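Local coordinates for protein acyl-CoA dehydrogenase (Bacillus anthracis, PDB 3OWA) that probably catalyses the alpha,beta-dehydrogenation of an acyl-CoA thioester, passing the electrons to its bound FAD, at residues F111-G116 with M228-S233; I126-N131 with F262-I267; L148-L153 with A191-F196; T167-N172 with A200-E205; A217-S222 with E241-P246. All coordinates share one frame; numbering follows the deposited sequence. Where two conformers were deposited one is given.

Interaction 1: residues F111-G116 with M228-S233; sequences FAITHG and MGIKCS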
# COMPACT_ATOMS: atom_id res chain seq x y z
N PHE A 111 11.55 -15.22 10.27
CA PHE A 111 12.80 -15.85 10.59
C PHE A 111 13.99 -15.20 9.87
O PHE A 111 15.13 -15.38 10.30
CB PHE A 111 12.72 -17.37 10.29
CG PHE A 111 13.83 -18.17 10.91
CD1 PHE A 111 13.96 -18.23 12.30
CD2 PHE A 111 14.75 -18.84 10.12
CE1 PHE A 111 15.00 -18.95 12.88
CE2 PHE A 111 15.79 -19.56 10.69
CZ PHE A 111 15.91 -19.63 12.07
N ALA A 112 13.76 -14.50 8.76
CA ALA A 112 14.85 -13.81 8.03
C ALA A 112 15.27 -12.62 8.89
O ALA A 112 16.43 -12.19 8.85
CB ALA A 112 14.42 -13.27 6.68
N ILE A 113 14.32 -12.07 9.61
CA ILE A 113 14.60 -10.95 10.49
C ILE A 113 15.41 -11.41 11.65
O ILE A 113 16.42 -10.77 11.99
CB ILE A 113 13.26 -10.29 10.98
CG1 ILE A 113 12.42 -9.81 9.78
CG2 ILE A 113 13.54 -9.17 12.01
CD1 ILE A 113 13.16 -8.98 8.75
N THR A 114 15.04 -12.56 12.23
CA THR A 114 15.81 -13.19 13.30
C THR A 114 17.24 -13.41 12.88
O THR A 114 18.21 -13.05 13.56
CB THR A 114 15.15 -14.56 13.65
OG1 THR A 114 13.84 -14.32 14.19
CG2 THR A 114 15.98 -15.39 14.66
N HIS A 115 17.40 -14.06 11.73
CA HIS A 115 18.73 -14.36 11.25
C HIS A 115 19.52 -13.06 10.96
O HIS A 115 20.69 -12.93 11.38
CB HIS A 115 18.60 -15.20 9.98
CG HIS A 115 19.89 -15.38 9.25
ND1 HIS A 115 20.28 -14.55 8.22
CD2 HIS A 115 20.86 -16.32 9.37
CE1 HIS A 115 21.45 -14.96 7.76
NE2 HIS A 115 21.84 -16.01 8.45
N GLY A 116 18.90 -12.13 10.24
CA GLY A 116 19.55 -10.84 9.87
C GLY A 116 20.00 -10.03 11.06
O GLY A 116 21.04 -9.38 11.00
N MSE A 228 1.84 -6.64 14.03
CA MSE A 228 1.05 -6.87 12.79
C MSE A 228 1.55 -8.06 11.99
O MSE A 228 0.77 -8.84 11.42
CB MSE A 228 1.22 -5.70 11.85
CG MSE A 228 0.29 -5.81 10.58
SE MSE A 228 0.62 -4.39 9.38
CE MSE A 228 -0.09 -2.83 10.33
N GLY A 229 2.86 -8.13 11.87
CA GLY A 229 3.51 -9.12 11.00
C GLY A 229 4.85 -9.52 11.58
O GLY A 229 5.16 -9.19 12.71
N ILE A 230 5.67 -10.21 10.76
CA ILE A 230 6.90 -10.88 11.26
C ILE A 230 6.69 -11.43 12.68
O ILE A 230 7.51 -11.29 13.58
CB ILE A 230 8.20 -10.01 11.14
CG1 ILE A 230 8.14 -8.70 11.94
CG2 ILE A 230 8.50 -9.77 9.64
CD1 ILE A 230 9.53 -7.94 12.06
N LYS A 231 5.57 -12.08 12.86
CA LYS A 231 5.19 -12.58 14.19
C LYS A 231 6.15 -13.59 14.77
O LYS A 231 6.27 -13.69 15.97
CB LYS A 231 3.81 -13.20 14.11
CG LYS A 231 2.69 -12.12 13.90
CD LYS A 231 1.33 -12.81 13.81
CE LYS A 231 0.22 -11.78 13.83
NZ LYS A 231 -1.11 -12.46 14.04
N CYS A 232 6.88 -14.34 13.94
CA CYS A 232 7.81 -15.26 14.51
C CYS A 232 9.15 -14.61 14.92
O CYS A 232 9.97 -15.29 15.52
CB CYS A 232 8.08 -16.38 13.51
SG CYS A 232 8.87 -15.80 12.10
N SER A 233 9.37 -13.32 14.66
CA SER A 233 10.54 -12.66 15.22
C SER A 233 10.28 -12.23 16.68
O SER A 233 9.29 -11.51 16.98
CB SER A 233 10.85 -11.41 14.36
OG SER A 233 11.99 -10.69 14.87
O HOH W 1 13.72 -12.77 16.17
O HOH W 2 12.34 -16.48 15.00
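Ile113 lies crosswise over Ile230, the two branched side chains meeting at about a right angle. Ile113 CG1 rests 3.9 Å from Ile230 CG2, while Ile113 CG2 turns to Ser233 and stops 3.6 Å from its OG. Ile230 CG1 stands between its own backbone N and carbonyl carbon (chi1 62°), which leaves CG2 beside the N, the branch that Ile113 CG1 meets. Two residues earlier on the helix, Phe111 has its CB directed away from the loop, and its ring packs among helices 56-59, 64-76 and 95-105; its backbone N, however, lies 3.3 Å from Cys232 SG.

No direct hydrogen bond joins the segments, and water does the polar work. Thr114 OG1 binds two waters: one also bonds to Ser233 OG, and the other donates to Cys232 O at 2.7 Å. Phe111 presents its edge to this second water. A type I turn from Ile230 to Ser233 shapes the loop, held from outside by Asp400, which accepts from Ile230 N, and Glu60, which accepts from Cys232 N. Ile230 also reaches the bound FAD near its dimethylbenzene end. The arrangement belongs to the seam of the acyl-CoA dehydrogenase fold where the helical N-terminal domain meets the beta domain beside the flavin.

Interaction 2: residues I126-N131 with F262-I267; sequences IVLFGN and FNILNI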
# COMPACT_ATOMS: atom_id res chain seq x y z
N ILE A 126 30.79 -6.00 16.62
CA ILE A 126 31.99 -6.64 17.19
C ILE A 126 32.98 -6.95 16.08
O ILE A 126 34.19 -6.71 16.22
CB ILE A 126 31.64 -7.90 18.03
CG1 ILE A 126 30.74 -7.50 19.22
CG2 ILE A 126 32.92 -8.59 18.55
CD1 ILE A 126 30.18 -8.68 20.05
N VAL A 127 32.49 -7.48 14.96
CA VAL A 127 33.33 -7.71 13.79
C VAL A 127 34.07 -6.43 13.35
O VAL A 127 35.28 -6.46 13.10
CB VAL A 127 32.52 -8.30 12.58
CG1 VAL A 127 33.43 -8.43 11.33
CG2 VAL A 127 31.90 -9.68 12.94
N LEU A 128 33.35 -5.33 13.26
CA LEU A 128 33.89 -4.11 12.69
C LEU A 128 34.57 -3.21 13.69
O LEU A 128 35.52 -2.50 13.33
CB LEU A 128 32.81 -3.33 11.94
CG LEU A 128 32.15 -4.11 10.80
CD1 LEU A 128 31.11 -3.26 10.12
CD2 LEU A 128 33.17 -4.57 9.77
N PHE A 129 34.09 -3.20 14.94
CA PHE A 129 34.60 -2.25 15.92
C PHE A 129 35.10 -2.86 17.20
O PHE A 129 35.52 -2.15 18.10
CB PHE A 129 33.55 -1.17 16.20
CG PHE A 129 33.13 -0.42 14.97
CD1 PHE A 129 34.00 0.53 14.41
CD2 PHE A 129 31.92 -0.69 14.35
CE1 PHE A 129 33.64 1.22 13.26
CE2 PHE A 129 31.56 0.01 13.21
CZ PHE A 129 32.43 0.96 12.65
N GLY A 130 35.08 -4.19 17.30
CA GLY A 130 35.61 -4.84 18.51
C GLY A 130 37.13 -4.79 18.54
O GLY A 130 37.78 -4.79 17.49
N ASN A 131 37.72 -4.73 19.74
CA ASN A 131 39.17 -4.88 19.87
C ASN A 131 39.49 -6.36 19.82
O ASN A 131 38.57 -7.20 19.84
CB ASN A 131 39.72 -4.22 21.15
CG ASN A 131 39.17 -4.85 22.42
OD1 ASN A 131 39.00 -6.06 22.53
ND2 ASN A 131 38.92 -4.02 23.40
N PHE A 262 26.10 4.73 12.92
CA PHE A 262 25.98 5.20 11.55
C PHE A 262 26.53 4.16 10.57
O PHE A 262 25.92 3.90 9.52
CB PHE A 262 26.67 6.57 11.36
CG PHE A 262 27.19 6.80 9.94
CD1 PHE A 262 26.33 7.27 8.92
CD2 PHE A 262 28.54 6.53 9.61
CE1 PHE A 262 26.80 7.46 7.58
CE2 PHE A 262 29.02 6.73 8.29
CZ PHE A 262 28.14 7.19 7.28
N ASN A 263 27.65 3.54 10.92
CA ASN A 263 28.24 2.54 10.04
C ASN A 263 27.40 1.28 9.95
O ASN A 263 27.23 0.74 8.85
CB ASN A 263 29.65 2.19 10.47
CG ASN A 263 30.68 3.10 9.86
OD1 ASN A 263 31.06 2.95 8.68
ND2 ASN A 263 31.12 4.06 10.64
N ILE A 264 26.87 0.84 11.09
CA ILE A 264 26.01 -0.34 11.12
C ILE A 264 24.71 -0.14 10.29
O ILE A 264 24.23 -1.05 9.58
CB ILE A 264 25.69 -0.72 12.59
CG1 ILE A 264 27.00 -1.11 13.33
CG2 ILE A 264 24.61 -1.82 12.70
CD1 ILE A 264 27.87 -2.23 12.64
N LEU A 265 24.18 1.08 10.37
CA LEU A 265 22.97 1.47 9.66
C LEU A 265 23.11 1.25 8.16
O LEU A 265 22.18 0.74 7.53
CB LEU A 265 22.73 2.93 9.92
CG LEU A 265 21.33 3.47 10.20
CD1 LEU A 265 21.34 4.95 9.78
CD2 LEU A 265 20.19 2.69 9.51
N ASN A 266 24.27 1.62 7.59
CA ASN A 266 24.50 1.46 6.16
C ASN A 266 24.39 0.02 5.74
O ASN A 266 23.86 -0.28 4.69
CB ASN A 266 25.89 1.94 5.72
CG ASN A 266 26.11 3.41 5.93
OD1 ASN A 266 27.21 3.84 6.32
ND2 ASN A 266 25.09 4.20 5.68
N ILE A 267 24.94 -0.87 6.55
CA ILE A 267 24.94 -2.29 6.25
C ILE A 267 23.53 -2.83 6.38
O ILE A 267 23.05 -3.53 5.49
CB ILE A 267 25.93 -3.05 7.17
CG1 ILE A 267 27.39 -2.63 6.85
CG2 ILE A 267 25.73 -4.56 7.01
CD1 ILE A 267 28.41 -2.99 7.91
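Leu128 and Ile267 reach toward each other tip to tip, their CD1 methyls 3.5 Å apart, closer than carbons usually pack. Leu128 CD1 is extended from CA (chi2 -180°), and the same methyl touches Ile264 CD1 less tightly, at 4.2 Å. All three residues are buried, and Leu124, just before the segment, and Val350 of helix 348-355 add to the apolar cluster.

The other half is looser and partly open to solvent. Phe129 brings its ring edge up to Asn263, with CZ 3.7 Å from Asn263 CB; the side chains cross at about a right angle, and ring and amide planes are 56° apart. Ile264 CD1 also lies at this edge, 4.4 Å from Phe129 CE2. The amide makes no bond to Phe129: Asn263 ND2 is spent on Ile259 O of its own helix. Such apolar contact between a short helix of the N-terminal domain and the long helix 257-293 joins the two helical domains of the acyl-CoA dehydrogenase fold.

Interaction 3: residues L148-L153 with A191-F196; sequences LAAYAL and AFADVF. With FAD (flavin-adenine dinucleotide), chain E.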
# COMPACT_ATOMS: atom_id res chain seq x y z
N LEU A 148 23.82 -16.14 20.52
CA LEU A 148 23.01 -15.38 19.57
C LEU A 148 23.02 -13.91 19.97
O LEU A 148 23.04 -13.57 21.14
CB LEU A 148 21.57 -15.93 19.57
CG LEU A 148 21.56 -17.38 19.03
CD1 LEU A 148 20.18 -18.02 19.26
CD2 LEU A 148 22.02 -17.45 17.54
N ALA A 149 23.00 -13.05 18.97
CA ALA A 149 23.12 -11.59 19.21
C ALA A 149 21.85 -10.76 18.91
O ALA A 149 20.96 -11.17 18.11
CB ALA A 149 24.31 -11.06 18.38
N ALA A 150 21.80 -9.57 19.50
CA ALA A 150 20.74 -8.61 19.26
C ALA A 150 21.39 -7.23 19.34
O ALA A 150 22.49 -7.05 19.89
CB ALA A 150 19.66 -8.73 20.33
N TYR A 151 20.68 -6.23 18.81
CA TYR A 151 21.19 -4.86 18.74
C TYR A 151 20.17 -3.95 19.42
O TYR A 151 18.99 -3.94 19.05
CB TYR A 151 21.27 -4.51 17.27
CG TYR A 151 21.90 -3.18 16.93
CD1 TYR A 151 23.28 -2.99 17.05
CD2 TYR A 151 21.13 -2.13 16.41
CE1 TYR A 151 23.88 -1.78 16.65
CE2 TYR A 151 21.73 -0.90 16.03
CZ TYR A 151 23.11 -0.75 16.17
OH TYR A 151 23.70 0.44 15.79
N ALA A 152 20.61 -3.15 20.39
CA ALA A 152 19.66 -2.43 21.25
C ALA A 152 19.99 -0.93 21.25
O ALA A 152 20.78 -0.42 22.09
CB ALA A 152 19.70 -2.98 22.66
N LEU A 153 19.38 -0.21 20.31
CA LEU A 153 19.59 1.23 20.15
C LEU A 153 18.32 2.03 20.50
O LEU A 153 18.35 2.97 21.28
CB LEU A 153 19.99 1.52 18.73
CG LEU A 153 20.15 3.00 18.26
CD1 LEU A 153 21.11 3.78 19.15
CD2 LEU A 153 20.59 3.06 16.79
N ALA A 191 14.10 -12.65 23.17
CA ALA A 191 13.72 -13.87 23.91
C ALA A 191 14.86 -14.87 24.08
O ALA A 191 14.84 -15.69 25.00
CB ALA A 191 12.50 -14.59 23.22
N PHE A 192 15.79 -14.88 23.14
CA PHE A 192 16.83 -15.86 23.20
C PHE A 192 18.24 -15.31 22.94
O PHE A 192 19.19 -16.11 22.83
CB PHE A 192 16.50 -17.01 22.21
CG PHE A 192 16.05 -16.51 20.83
CD1 PHE A 192 16.98 -16.03 19.91
CD2 PHE A 192 14.71 -16.45 20.51
CE1 PHE A 192 16.56 -15.52 18.67
CE2 PHE A 192 14.29 -15.96 19.26
CZ PHE A 192 15.22 -15.50 18.35
N ALA A 193 18.42 -13.99 22.78
CA ALA A 193 19.77 -13.47 22.56
C ALA A 193 20.61 -13.62 23.84
O ALA A 193 20.13 -13.40 24.96
CB ALA A 193 19.74 -11.93 22.12
N ASP A 194 21.88 -13.97 23.65
CA ASP A 194 22.85 -14.06 24.74
C ASP A 194 23.61 -12.77 24.89
O ASP A 194 24.13 -12.46 25.97
CB ASP A 194 23.83 -15.17 24.40
CG ASP A 194 23.13 -16.54 24.34
OD1 ASP A 194 22.64 -16.97 25.40
OD2 ASP A 194 23.02 -17.16 23.25
N VAL A 195 23.71 -12.03 23.80
CA VAL A 195 24.56 -10.86 23.75
C VAL A 195 23.79 -9.71 23.13
O VAL A 195 23.16 -9.89 22.06
CB VAL A 195 25.81 -11.15 22.89
CG1 VAL A 195 26.64 -9.86 22.69
CG2 VAL A 195 26.66 -12.23 23.53
N PHE A 196 23.84 -8.54 23.76
CA PHE A 196 23.15 -7.34 23.23
C PHE A 196 24.15 -6.19 23.06
O PHE A 196 24.88 -5.87 24.00
CB PHE A 196 22.05 -6.79 24.20
CG PHE A 196 20.90 -7.74 24.44
CD1 PHE A 196 21.06 -8.85 25.29
CD2 PHE A 196 19.67 -7.56 23.79
CE1 PHE A 196 20.04 -9.76 25.51
CE2 PHE A 196 18.62 -8.45 23.99
CZ PHE A 196 18.79 -9.56 24.87
PA FAD E . 9.49 7.95 15.02
O1A FAD E . 8.69 8.44 16.21
O2A FAD E . 10.95 8.22 15.06
O5B FAD E . 8.87 8.50 13.68
C5B FAD E . 7.50 8.71 13.47
C4B FAD E . 7.24 9.37 12.13
O4B FAD E . 7.85 10.67 12.08
C3B FAD E . 7.83 8.55 10.99
O3B FAD E . 7.05 8.65 9.81
C2B FAD E . 9.13 9.28 10.74
O2B FAD E . 9.59 9.10 9.43
C1B FAD E . 8.73 10.71 10.98
N9A FAD E . 9.90 11.53 11.30
C8A FAD E . 10.77 11.37 12.34
N7A FAD E . 11.71 12.33 12.29
C5A FAD E . 11.44 13.13 11.24
C6A FAD E . 12.07 14.28 10.72
N6A FAD E . 13.11 14.86 11.34
N1A FAD E . 11.53 14.86 9.59
C2A FAD E . 10.40 14.34 8.99
N3A FAD E . 9.76 13.23 9.52
C4A FAD E . 10.28 12.62 10.61
N1 FAD E . 15.62 -0.92 16.95
C2 FAD E . 16.82 -1.46 17.36
O2 FAD E . 17.73 -0.73 17.69
N3 FAD E . 17.03 -2.82 17.42
C4 FAD E . 16.04 -3.69 17.09
O4 FAD E . 16.29 -4.91 17.15
C4X FAD E . 14.82 -3.17 16.66
N5 FAD E . 13.79 -4.03 16.36
C5X FAD E . 12.55 -3.53 15.99
C6 FAD E . 11.52 -4.44 15.69
C7 FAD E . 10.27 -3.95 15.35
C7M FAD E . 9.15 -4.93 15.04
C8 FAD E . 10.07 -2.55 15.31
C8M FAD E . 8.77 -1.92 14.95
C9 FAD E . 11.10 -1.66 15.57
C9A FAD E . 12.35 -2.13 15.91
N10 FAD E . 13.39 -1.25 16.17
C10 FAD E . 14.60 -1.76 16.59
C1' FAD E . 13.16 0.26 16.17
C2' FAD E . 12.81 0.85 14.80
O2' FAD E . 13.71 0.60 13.75
C3' FAD E . 12.08 2.35 14.95
O3' FAD E . 10.74 2.02 14.87
C4' FAD E . 12.41 3.24 14.03
O4' FAD E . 13.83 3.38 14.11
C5' FAD E . 11.67 4.57 13.93
O5' FAD E . 11.37 4.99 15.24
P FAD E . 9.91 5.26 15.77
O1P FAD E . 9.14 3.97 15.54
O2P FAD E . 9.97 5.69 17.21
O3P FAD E . 9.26 6.35 14.82
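A parallel strand pair of the beta domain, 149-152 beside 195-202, starts where Leu148 meets Asp194 and Val195, and its first strand runs on to the flavin. Leu148 O accepts two bonds: from Val195 N at 3.1 Å, nearly along the C=O axis, and from Asp194 N at 2.8 Å, tilted 25° from the carbonyl plane. Asp194 answers with its side chain, OD2 taking Leu148 N at 3.0 Å through its anti lone pair, so both polar backbone atoms of Leu148 are held. Two residues on, Ala150 N donates to Val195 O at 2.9 Å.

Ala150 and Phe196 turn to the same sheet face, where Ala150 CB lies 3.7 Å from Phe196 CD2 and is also touched by Ala193 CB; Ile187 packs here too. Ala149 and Val195 point to the other face. At the strand's start the Leu148 and Phe192 side chains cross obliquely, Leu148 CD1 lying 3.8 Å from Phe192 CD1, next to Leu71 and Val68 of helix 64-76.

At the far end the strand and the residue after it meet the flavin pyrimidine edge through backbone atoms: Tyr151 O takes FAD N3-H at 2.8 Å, and Leu153 N donates to FAD O2 at 3.1 Å. An N-H at O2 would probably favour negative charge at the N1-C2=O2 locus of reduced flavin, while the acceptor-then-donor order probably helps set the orientation of the ring edge.

Interaction 4: residues T167-N172 with A200-E205; sequences TTARLN and AKIDGE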
# COMPACT_ATOMS: atom_id res chain seq x y z
N THR A 167 19.01 6.04 28.21
CA THR A 167 19.78 5.07 29.00
C THR A 167 21.16 5.62 29.41
O THR A 167 21.94 6.09 28.58
CB THR A 167 19.96 3.73 28.22
OG1 THR A 167 18.67 3.20 27.92
CG2 THR A 167 20.77 2.66 29.02
N THR A 168 21.46 5.53 30.70
CA THR A 168 22.72 6.02 31.26
C THR A 168 23.67 4.90 31.66
O THR A 168 23.25 3.74 31.90
CB THR A 168 22.46 6.86 32.50
OG1 THR A 168 21.76 6.07 33.46
CG2 THR A 168 21.61 8.07 32.14
N ALA A 169 24.94 5.25 31.75
CA ALA A 169 25.99 4.35 32.17
C ALA A 169 26.97 5.13 33.06
O ALA A 169 27.45 6.23 32.69
CB ALA A 169 26.70 3.73 30.97
N ARG A 170 27.28 4.57 34.20
CA ARG A 170 28.14 5.21 35.17
C ARG A 170 29.09 4.21 35.76
O ARG A 170 28.70 3.17 36.19
CB ARG A 170 27.33 5.86 36.26
CG ARG A 170 27.95 5.71 37.62
CD ARG A 170 26.95 5.75 38.76
NE ARG A 170 26.96 4.55 39.60
CZ ARG A 170 25.87 3.92 39.99
NH1 ARG A 170 25.95 2.86 40.76
NH2 ARG A 170 24.68 4.36 39.62
N LEU A 171 30.38 4.50 35.72
CA LEU A 171 31.42 3.67 36.30
C LEU A 171 31.21 3.55 37.81
O LEU A 171 31.04 4.57 38.49
CB LEU A 171 32.79 4.27 36.00
CG LEU A 171 34.01 3.35 35.99
CD1 LEU A 171 33.83 2.18 35.01
CD2 LEU A 171 35.27 4.16 35.68
N ASN A 172 31.19 2.31 38.32
CA ASN A 172 30.99 2.06 39.74
C ASN A 172 32.18 2.58 40.59
O ASN A 172 33.22 2.90 40.02
CB ASN A 172 30.72 0.57 40.02
CG ASN A 172 31.90 -0.34 39.65
OD1 ASN A 172 32.97 0.11 39.26
ND2 ASN A 172 31.69 -1.65 39.78
N ALA A 200 24.26 3.65 25.32
CA ALA A 200 23.90 4.35 26.54
C ALA A 200 24.80 5.58 26.66
O ALA A 200 25.86 5.60 26.03
CB ALA A 200 24.09 3.47 27.78
N LYS A 201 24.40 6.57 27.44
CA LYS A 201 25.24 7.75 27.61
C LYS A 201 26.00 7.70 28.93
O LYS A 201 25.39 7.74 30.00
CB LYS A 201 24.43 9.05 27.51
CG LYS A 201 23.86 9.27 26.13
CD LYS A 201 23.06 10.58 26.05
CE LYS A 201 22.55 10.79 24.62
NZ LYS A 201 21.84 12.12 24.50
N ILE A 202 27.33 7.58 28.84
CA ILE A 202 28.21 7.59 30.03
C ILE A 202 28.05 8.91 30.76
O ILE A 202 28.15 9.94 30.14
CB ILE A 202 29.67 7.29 29.66
CG1 ILE A 202 29.75 5.83 29.18
CG2 ILE A 202 30.60 7.54 30.89
CD1 ILE A 202 31.02 5.44 28.47
N ASP A 203 27.76 8.86 32.06
CA ASP A 203 27.40 10.03 32.88
C ASP A 203 26.25 10.84 32.29
O ASP A 203 26.10 12.02 32.59
CB ASP A 203 28.62 10.94 33.14
CG ASP A 203 29.76 10.20 33.82
OD1 ASP A 203 30.93 10.58 33.57
OD2 ASP A 203 29.51 9.23 34.58
N GLY A 204 25.44 10.19 31.45
CA GLY A 204 24.31 10.85 30.83
C GLY A 204 24.73 11.88 29.80
O GLY A 204 23.94 12.73 29.41
N GLU A 205 25.96 11.75 29.32
CA GLU A 205 26.55 12.75 28.44
C GLU A 205 27.11 12.14 27.15
O GLU A 205 26.79 12.61 26.07
CB GLU A 205 27.65 13.51 29.20
CG GLU A 205 27.97 14.88 28.65
CD GLU A 205 26.83 15.91 28.80
OE1 GLU A 205 25.86 15.67 29.57
OE2 GLU A 205 26.91 16.97 28.14
O HOH W 3 31.14 7.04 35.23
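Lys201 O is gripped from opposite faces of its carbonyl plane by Ala169 N across the strands and by Gly204 N of its own turn. The Ala169 bond, 3.1 Å long, comes in 55° above the plane; the Gly204 bond closes a type II turn from Lys201 to Gly204. Either side of it run straighter bonds: Lys201 N to Thr167 O at 2.8 Å, in the carbonyl plane, and Asp203 N to Ala169 O at 2.7 Å. They join strand 168-171 in parallel to strand 195-202, the axes of 168-171 and 200-202 lying 37° apart.

Ala169 CB lies 4.1 Å from both Ala200 CB and Ile202 CG1, on the buried face completed by Leu180 and Phe210. Thr167 CG2, anti to its backbone N (chi1 -59° for OG1), drops to 3.6 Å from Ala200 CB, which leaves OG1 for Glu155. On the other face Thr168 CG2 meets Gly204 CA, while Lys201 extends away and its NZ makes a weak bond to Leu163 O.

At the turn a water accepts from Leu171 N and donates to Asp203 OD2 at 2.8 Å. With Lys201 O serving both partners, strand pairing and hairpin turn are coupled through one carbonyl, and the water adds a further polar link between the exposed residues Leu171 and Asp203.

Interaction 5: residues A217-S222 with E241-P246; sequences AGVSTS and EDALVP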
# COMPACT_ATOMS: atom_id res chain seq x y z
N ALA A 217 24.18 -9.17 35.80
CA ALA A 217 23.25 -8.72 36.83
C ALA A 217 22.47 -7.52 36.32
O ALA A 217 23.06 -6.66 35.64
CB ALA A 217 24.03 -8.34 38.10
N GLY A 218 21.17 -7.48 36.63
CA GLY A 218 20.31 -6.31 36.41
C GLY A 218 19.74 -6.26 34.99
O GLY A 218 19.22 -5.23 34.58
N VAL A 219 19.88 -7.34 34.22
CA VAL A 219 19.37 -7.40 32.84
C VAL A 219 18.11 -8.27 32.77
O VAL A 219 18.11 -9.42 33.25
CB VAL A 219 20.41 -7.97 31.85
CG1 VAL A 219 19.85 -7.98 30.43
CG2 VAL A 219 21.69 -7.10 31.87
N SER A 220 17.04 -7.74 32.16
CA SER A 220 15.81 -8.55 31.94
C SER A 220 15.06 -8.07 30.73
O SER A 220 15.49 -7.10 30.05
CB SER A 220 14.87 -8.51 33.19
OG SER A 220 14.49 -7.20 33.47
N THR A 221 13.94 -8.71 30.45
CA THR A 221 13.12 -8.33 29.29
C THR A 221 11.63 -8.26 29.65
O THR A 221 11.17 -8.84 30.68
CB THR A 221 13.26 -9.28 28.05
OG1 THR A 221 12.84 -10.60 28.42
CG2 THR A 221 14.69 -9.33 27.52
N SER A 222 10.89 -7.48 28.86
CA SER A 222 9.42 -7.41 28.99
C SER A 222 8.81 -8.61 28.28
O SER A 222 9.51 -9.36 27.61
CB SER A 222 8.93 -6.13 28.29
OG SER A 222 9.04 -6.32 26.89
N GLU A 241 18.39 -2.43 34.89
CA GLU A 241 18.18 -1.92 36.27
C GLU A 241 19.48 -2.18 37.05
O GLU A 241 19.75 -3.30 37.54
CB GLU A 241 16.93 -2.58 36.90
CG GLU A 241 15.60 -2.15 36.21
CD GLU A 241 14.35 -3.02 36.62
OE1 GLU A 241 13.19 -2.53 36.46
OE2 GLU A 241 14.51 -4.19 37.07
N ASP A 242 20.33 -1.15 37.08
CA ASP A 242 21.70 -1.31 37.56
C ASP A 242 22.38 -2.54 36.90
O ASP A 242 22.99 -3.36 37.59
CB ASP A 242 21.72 -1.43 39.08
CG ASP A 242 21.41 -0.12 39.79
OD1 ASP A 242 21.02 -0.19 40.97
OD2 ASP A 242 21.58 0.98 39.23
N ALA A 243 22.22 -2.66 35.58
CA ALA A 243 22.87 -3.73 34.81
C ALA A 243 24.39 -3.50 34.88
O ALA A 243 24.86 -2.36 34.70
CB ALA A 243 22.39 -3.70 33.34
N LEU A 244 25.14 -4.56 35.17
CA LEU A 244 26.58 -4.43 35.47
C LEU A 244 27.36 -4.94 34.31
O LEU A 244 27.29 -6.10 33.99
CB LEU A 244 27.00 -5.26 36.69
CG LEU A 244 26.56 -4.79 38.07
CD1 LEU A 244 27.32 -5.57 39.15
CD2 LEU A 244 26.81 -3.29 38.23
N VAL A 245 28.10 -4.06 33.68
CA VAL A 245 28.81 -4.39 32.45
C VAL A 245 30.31 -4.15 32.67
O VAL A 245 30.70 -3.05 32.99
CB VAL A 245 28.35 -3.46 31.31
CG1 VAL A 245 29.12 -3.81 30.02
CG2 VAL A 245 26.78 -3.53 31.13
N PRO A 246 31.15 -5.19 32.50
CA PRO A 246 32.59 -4.99 32.70
C PRO A 246 33.11 -3.83 31.88
O PRO A 246 32.70 -3.66 30.74
CB PRO A 246 33.20 -6.29 32.18
CG PRO A 246 32.15 -7.30 32.45
CD PRO A 246 30.85 -6.58 32.16
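Positive phi angles at Gly218 (86°) and Asp242 (49°) bend both chains where they meet, bringing the Gly218 and Ala243 CA atoms within 4.0 Å of each other. With no side chain in the way, Gly218 CA comes to 3.3 Å from Glu241 O as a CA-H...O contact, so the two backbones come into direct contact. Two hydrogen bonds fasten the bends. Glu241 N donates to Gly218 O at 2.9 Å, almost perfectly straight at 178° and in the carbonyl plane; Leu244 N donates to Ala217 O at 3.0 Å, and Ala243 CA adds a CA-H...O contact to that same oxygen.

Asp242 and Ala243 both face Leu180 of strand 177-188, which makes this corner a G1 beta bulge. It divides strand 235-240 from strand 243-246, and both pair antiparallel with 177-188 in the beta domain typical of acyl-CoA dehydrogenases. Strand 219-221 runs on antiparallel to 235-240, with Ser220 bonded through its backbone to Ile239.

The apolar part is small. Val219 CG2, anti to its own carbonyl carbon, reaches Ala243 CB at 3.8 Å, and Val219 also packs against Val212 and Leu238. Ala243 CB in addition lies 3.7 Å from Gly218 O. Nearer the surface Ala217 CB meets Leu244 CG more loosely, at 4.4 Å.

How the interactions relate
From the N terminus, helices 110-122 and 124-129 each open a long loop: interaction 1 closes the first at 228-233, and interaction 2 closes the second at 262-267, so the two cross. Interactions 3 and 4 lie within both loops and cross each other, since strands 149-152 and 168-171 both pair with strand 195-202. Interaction 5 follows them in series; it crosses interaction 1 and falls within interaction 2. Interactions 3 to 5 all lie in the beta domain, to which interaction 1 fixes the N-terminal helices, while interaction 2 joins those helices to the C-terminal ones. Thr114 on Phe192 and Ile264 on Tyr151 connect interaction 3 to interactions 1 and 2.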